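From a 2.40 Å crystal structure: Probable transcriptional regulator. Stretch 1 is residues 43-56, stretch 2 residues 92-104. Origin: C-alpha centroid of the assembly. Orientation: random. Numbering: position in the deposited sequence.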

# COMPACT_ATOMS: atom_id res chain seq x y z
N ALA A 43 -11.21 7.35 -7.87
CA ALA A 43 -12.63 7.19 -8.21
C ALA A 43 -13.19 8.43 -8.88
O ALA A 43 -13.94 8.31 -9.82
CB ALA A 43 -13.45 6.85 -6.99
N LEU A 44 -12.80 9.61 -8.41
CA LEU A 44 -13.25 10.87 -9.02
C LEU A 44 -12.74 10.98 -10.46
O LEU A 44 -13.50 11.25 -11.39
CB LEU A 44 -12.74 12.08 -8.21
CG LEU A 44 -13.39 13.42 -8.50
CD1 LEU A 44 -14.67 13.58 -7.67
CD2 LEU A 44 -12.41 14.56 -8.22
N VAL A 45 -11.43 10.78 -10.63
CA VAL A 45 -10.80 10.76 -11.94
C VAL A 45 -11.51 9.76 -12.86
O VAL A 45 -11.93 10.13 -13.95
CB VAL A 45 -9.27 10.50 -11.85
CG1 VAL A 45 -8.65 10.35 -13.23
CG2 VAL A 45 -8.60 11.64 -11.08
N ARG A 46 -11.68 8.52 -12.40
CA ARG A 46 -12.30 7.48 -13.22
C ARG A 46 -13.74 7.79 -13.65
O ARG A 46 -14.08 7.60 -14.82
CB ARG A 46 -12.22 6.11 -12.53
CG ARG A 46 -12.60 4.93 -13.43
CD ARG A 46 -11.58 4.72 -14.53
NE ARG A 46 -10.45 3.91 -14.07
CZ ARG A 46 -9.30 3.78 -14.73
NH1 ARG A 46 -9.08 4.42 -15.87
NH2 ARG A 46 -8.35 3.01 -14.23
N LEU A 47 -14.57 8.28 -12.73
CA LEU A 47 -15.91 8.76 -13.06
C LEU A 47 -15.92 9.89 -14.09
O LEU A 47 -16.93 10.10 -14.78
CB LEU A 47 -16.64 9.24 -11.81
CG LEU A 47 -17.26 8.22 -10.86
CD1 LEU A 47 -17.80 8.94 -9.65
CD2 LEU A 47 -18.36 7.38 -11.53
N GLY A 48 -14.82 10.64 -14.18
CA GLY A 48 -14.67 11.67 -15.20
C GLY A 48 -14.39 11.07 -16.56
O GLY A 48 -14.85 11.59 -17.56
N GLU A 49 -13.63 9.98 -16.60
CA GLU A 49 -13.37 9.24 -17.84
C GLU A 49 -14.62 8.56 -18.38
O GLU A 49 -14.92 8.63 -19.57
CB GLU A 49 -12.29 8.18 -17.63
CG GLU A 49 -10.91 8.73 -17.31
CD GLU A 49 -9.87 7.63 -17.11
OE1 GLU A 49 -9.95 6.62 -17.84
OE2 GLU A 49 -8.97 7.78 -16.23
N THR A 50 -15.35 7.90 -17.49
CA THR A 50 -16.39 6.95 -17.86
C THR A 50 -17.76 7.57 -18.11
O THR A 50 -18.51 7.11 -18.97
CB THR A 50 -16.57 5.88 -16.77
OG1 THR A 50 -16.80 6.54 -15.52
CG2 THR A 50 -15.34 5.00 -16.66
N GLY A 51 -18.08 8.61 -17.35
CA GLY A 51 -19.45 9.08 -17.29
C GLY A 51 -20.18 8.11 -16.37
O GLY A 51 -19.52 7.36 -15.63
N PRO A 52 -21.52 8.12 -16.40
CA PRO A 52 -22.33 7.23 -15.55
C PRO A 52 -21.94 5.74 -15.67
O PRO A 52 -21.78 5.21 -16.77
CB PRO A 52 -23.78 7.50 -16.01
CG PRO A 52 -23.66 8.29 -17.27
CD PRO A 52 -22.37 8.99 -17.24
N CYS A 53 -21.79 5.11 -14.51
CA CYS A 53 -21.11 3.83 -14.37
C CYS A 53 -21.68 3.18 -13.12
O CYS A 53 -21.94 3.87 -12.14
CB CYS A 53 -19.60 4.07 -14.17
SG CYS A 53 -18.51 2.71 -14.69
N PRO A 54 -21.90 1.86 -13.16
CA PRO A 54 -22.30 1.15 -11.93
C PRO A 54 -21.20 1.24 -10.85
O PRO A 54 -20.02 1.21 -11.19
CB PRO A 54 -22.48 -0.30 -12.40
CG PRO A 54 -22.55 -0.25 -13.89
CD PRO A 54 -21.81 0.96 -14.33
N GLN A 55 -21.59 1.34 -9.58
CA GLN A 55 -20.63 1.51 -8.47
C GLN A 55 -19.58 0.40 -8.38
O GLN A 55 -18.40 0.67 -8.19
CB GLN A 55 -21.36 1.63 -7.13
CG GLN A 55 -20.49 2.11 -5.96
CD GLN A 55 -21.31 2.33 -4.70
OE1 GLN A 55 -21.62 1.39 -3.97
NE2 GLN A 55 -21.67 3.58 -4.44
N ASN A 56 -20.02 -0.84 -8.54
CA ASN A 56 -19.14 -2.01 -8.46
C ASN A 56 -18.21 -2.12 -9.67
O ASN A 56 -17.06 -2.60 -9.55
CB ASN A 56 -19.97 -3.29 -8.30
CG ASN A 56 -20.56 -3.43 -6.90
OD1 ASN A 56 -20.43 -2.54 -6.03
ND2 ASN A 56 -21.21 -4.57 -6.66
N ARG A 92 -33.52 -1.76 -11.49
CA ARG A 92 -33.07 -2.15 -10.15
C ARG A 92 -31.70 -1.53 -9.87
O ARG A 92 -31.24 -1.52 -8.73
CB ARG A 92 -32.98 -3.67 -10.04
CG ARG A 92 -33.01 -4.18 -8.60
CD ARG A 92 -32.98 -5.72 -8.53
NE ARG A 92 -31.60 -6.20 -8.54
CZ ARG A 92 -31.05 -6.95 -9.48
NH1 ARG A 92 -31.76 -7.35 -10.54
NH2 ARG A 92 -29.77 -7.30 -9.37
N ARG A 93 -31.06 -0.99 -10.91
CA ARG A 93 -29.67 -0.57 -10.83
C ARG A 93 -29.46 0.95 -10.80
O ARG A 93 -30.21 1.71 -11.40
CB ARG A 93 -28.89 -1.20 -11.98
CG ARG A 93 -27.40 -1.37 -11.74
CD ARG A 93 -26.80 -2.30 -12.80
NE ARG A 93 -25.35 -2.43 -12.66
CZ ARG A 93 -24.63 -3.44 -13.15
NH1 ARG A 93 -25.22 -4.43 -13.82
NH2 ARG A 93 -23.32 -3.46 -12.97
N LEU A 94 -28.41 1.36 -10.08
CA LEU A 94 -27.97 2.74 -10.00
C LEU A 94 -26.70 2.97 -10.80
O LEU A 94 -25.85 2.09 -10.93
CB LEU A 94 -27.73 3.15 -8.54
CG LEU A 94 -28.80 3.94 -7.78
CD1 LEU A 94 -30.17 3.65 -8.33
CD2 LEU A 94 -28.72 3.59 -6.30
N LEU A 95 -26.58 4.19 -11.32
CA LEU A 95 -25.39 4.66 -12.01
C LEU A 95 -24.82 5.80 -11.20
O LEU A 95 -25.57 6.64 -10.71
CB LEU A 95 -25.74 5.15 -13.42
CG LEU A 95 -25.60 4.21 -14.63
CD1 LEU A 95 -25.90 2.76 -14.31
CD2 LEU A 95 -26.45 4.71 -15.79
N VAL A 96 -23.50 5.82 -11.04
CA VAL A 96 -22.82 6.90 -10.34
C VAL A 96 -22.16 7.81 -11.39
O VAL A 96 -21.65 7.34 -12.41
CB VAL A 96 -21.78 6.37 -9.31
CG1 VAL A 96 -21.22 7.51 -8.48
CG2 VAL A 96 -22.42 5.36 -8.39
N SER A 97 -22.18 9.11 -11.12
CA SER A 97 -21.71 10.10 -12.07
C SER A 97 -21.08 11.24 -11.31
O SER A 97 -21.36 11.43 -10.13
CB SER A 97 -22.90 10.63 -12.87
OG SER A 97 -22.48 11.08 -14.14
N LEU A 98 -20.24 12.01 -11.99
CA LEU A 98 -19.71 13.24 -11.41
C LEU A 98 -20.78 14.33 -11.36
O LEU A 98 -21.47 14.58 -12.36
CB LEU A 98 -18.50 13.73 -12.21
CG LEU A 98 -17.09 13.70 -11.61
CD1 LEU A 98 -16.77 12.43 -10.85
CD2 LEU A 98 -16.06 13.96 -12.69
N SER A 99 -20.94 14.94 -10.19
CA SER A 99 -21.60 16.24 -10.05
C SER A 99 -20.91 17.33 -10.85
O SER A 99 -19.75 17.17 -11.23
CB SER A 99 -21.53 16.68 -8.60
OG SER A 99 -22.65 16.19 -7.91
N PRO A 100 -21.62 18.46 -11.10
CA PRO A 100 -20.94 19.70 -11.52
C PRO A 100 -19.81 20.13 -10.57
O PRO A 100 -18.74 20.52 -11.04
CB PRO A 100 -22.08 20.73 -11.52
CG PRO A 100 -23.33 19.93 -11.74
CD PRO A 100 -23.09 18.62 -11.03
N ALA A 101 -20.06 20.07 -9.26
CA ALA A 101 -19.04 20.40 -8.26
C ALA A 101 -17.91 19.36 -8.24
O ALA A 101 -16.75 19.71 -8.07
CB ALA A 101 -19.66 20.55 -6.89
N GLY A 102 -18.26 18.09 -8.42
CA GLY A 102 -17.30 17.01 -8.58
C GLY A 102 -16.49 17.10 -9.85
O GLY A 102 -15.33 16.69 -9.87
N ARG A 103 -17.07 17.65 -10.91
CA ARG A 103 -16.32 17.95 -12.14
C ARG A 103 -15.35 19.14 -11.94
O ARG A 103 -14.23 19.14 -12.44
CB ARG A 103 -17.27 18.21 -13.31
CG ARG A 103 -16.59 18.78 -14.56
CD ARG A 103 -15.60 17.79 -15.19
NE ARG A 103 -16.31 16.57 -15.60
CZ ARG A 103 -15.75 15.52 -16.20
NH1 ARG A 103 -14.45 15.50 -16.50
NH2 ARG A 103 -16.52 14.48 -16.52
N ALA A 104 -15.81 20.16 -11.22
CA ALA A 104 -15.00 21.34 -10.96
C ALA A 104 -13.82 20.98 -10.04
O ALA A 104 -12.71 21.49 -10.21
CB ALA A 104 -15.87 22.45 -10.36
O HOH W 1 -19.14 11.27 -14.67

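Cys 53 and Val 96 form a single antiparallel bridge. Val 96 N donates to Cys 53 O at 2.7 Å and nearly straight; Cys 53 N donates to Val 96 O at 3.1 Å and more bent. The flanking prolines have no N-H to offer, yet Pro 52 CA still makes a C-H...O contact with Val 96 O at 3.2 Å.

Water 1 donates to Leu 47 O at 2.5 Å and accepts from Leu 98 N at 3.0 Å, joining helix to strand. Further out, Arg 103 curls its side chain back, and NH2 makes a weak hydrogen bond to Gly 48 O at 3.5 Å.

The helix crosses the strand almost at right angles. Leu 47 points toward the strand: its CB lies 3.3 Å from Leu 98 CD1, and its CD1 lies 3.9 Å from Val 96 CG1. Leu 44 CD1 adds a contact with Leu 98 CD1 at 4.0 Å. These four side chains are buried and wholly apolar. Gly 48 CA lies 3.7 Å from Leu 98 CD2. Gly 51 leaves the helix with positive phi, which favours glycine.

At the more open side, Pro 52 CB packs on Leu 95 CD2 at 3.9 Å. Pro 54 CB meets the guanidinium edge of Arg 93 at NH2, 3.3 Å away.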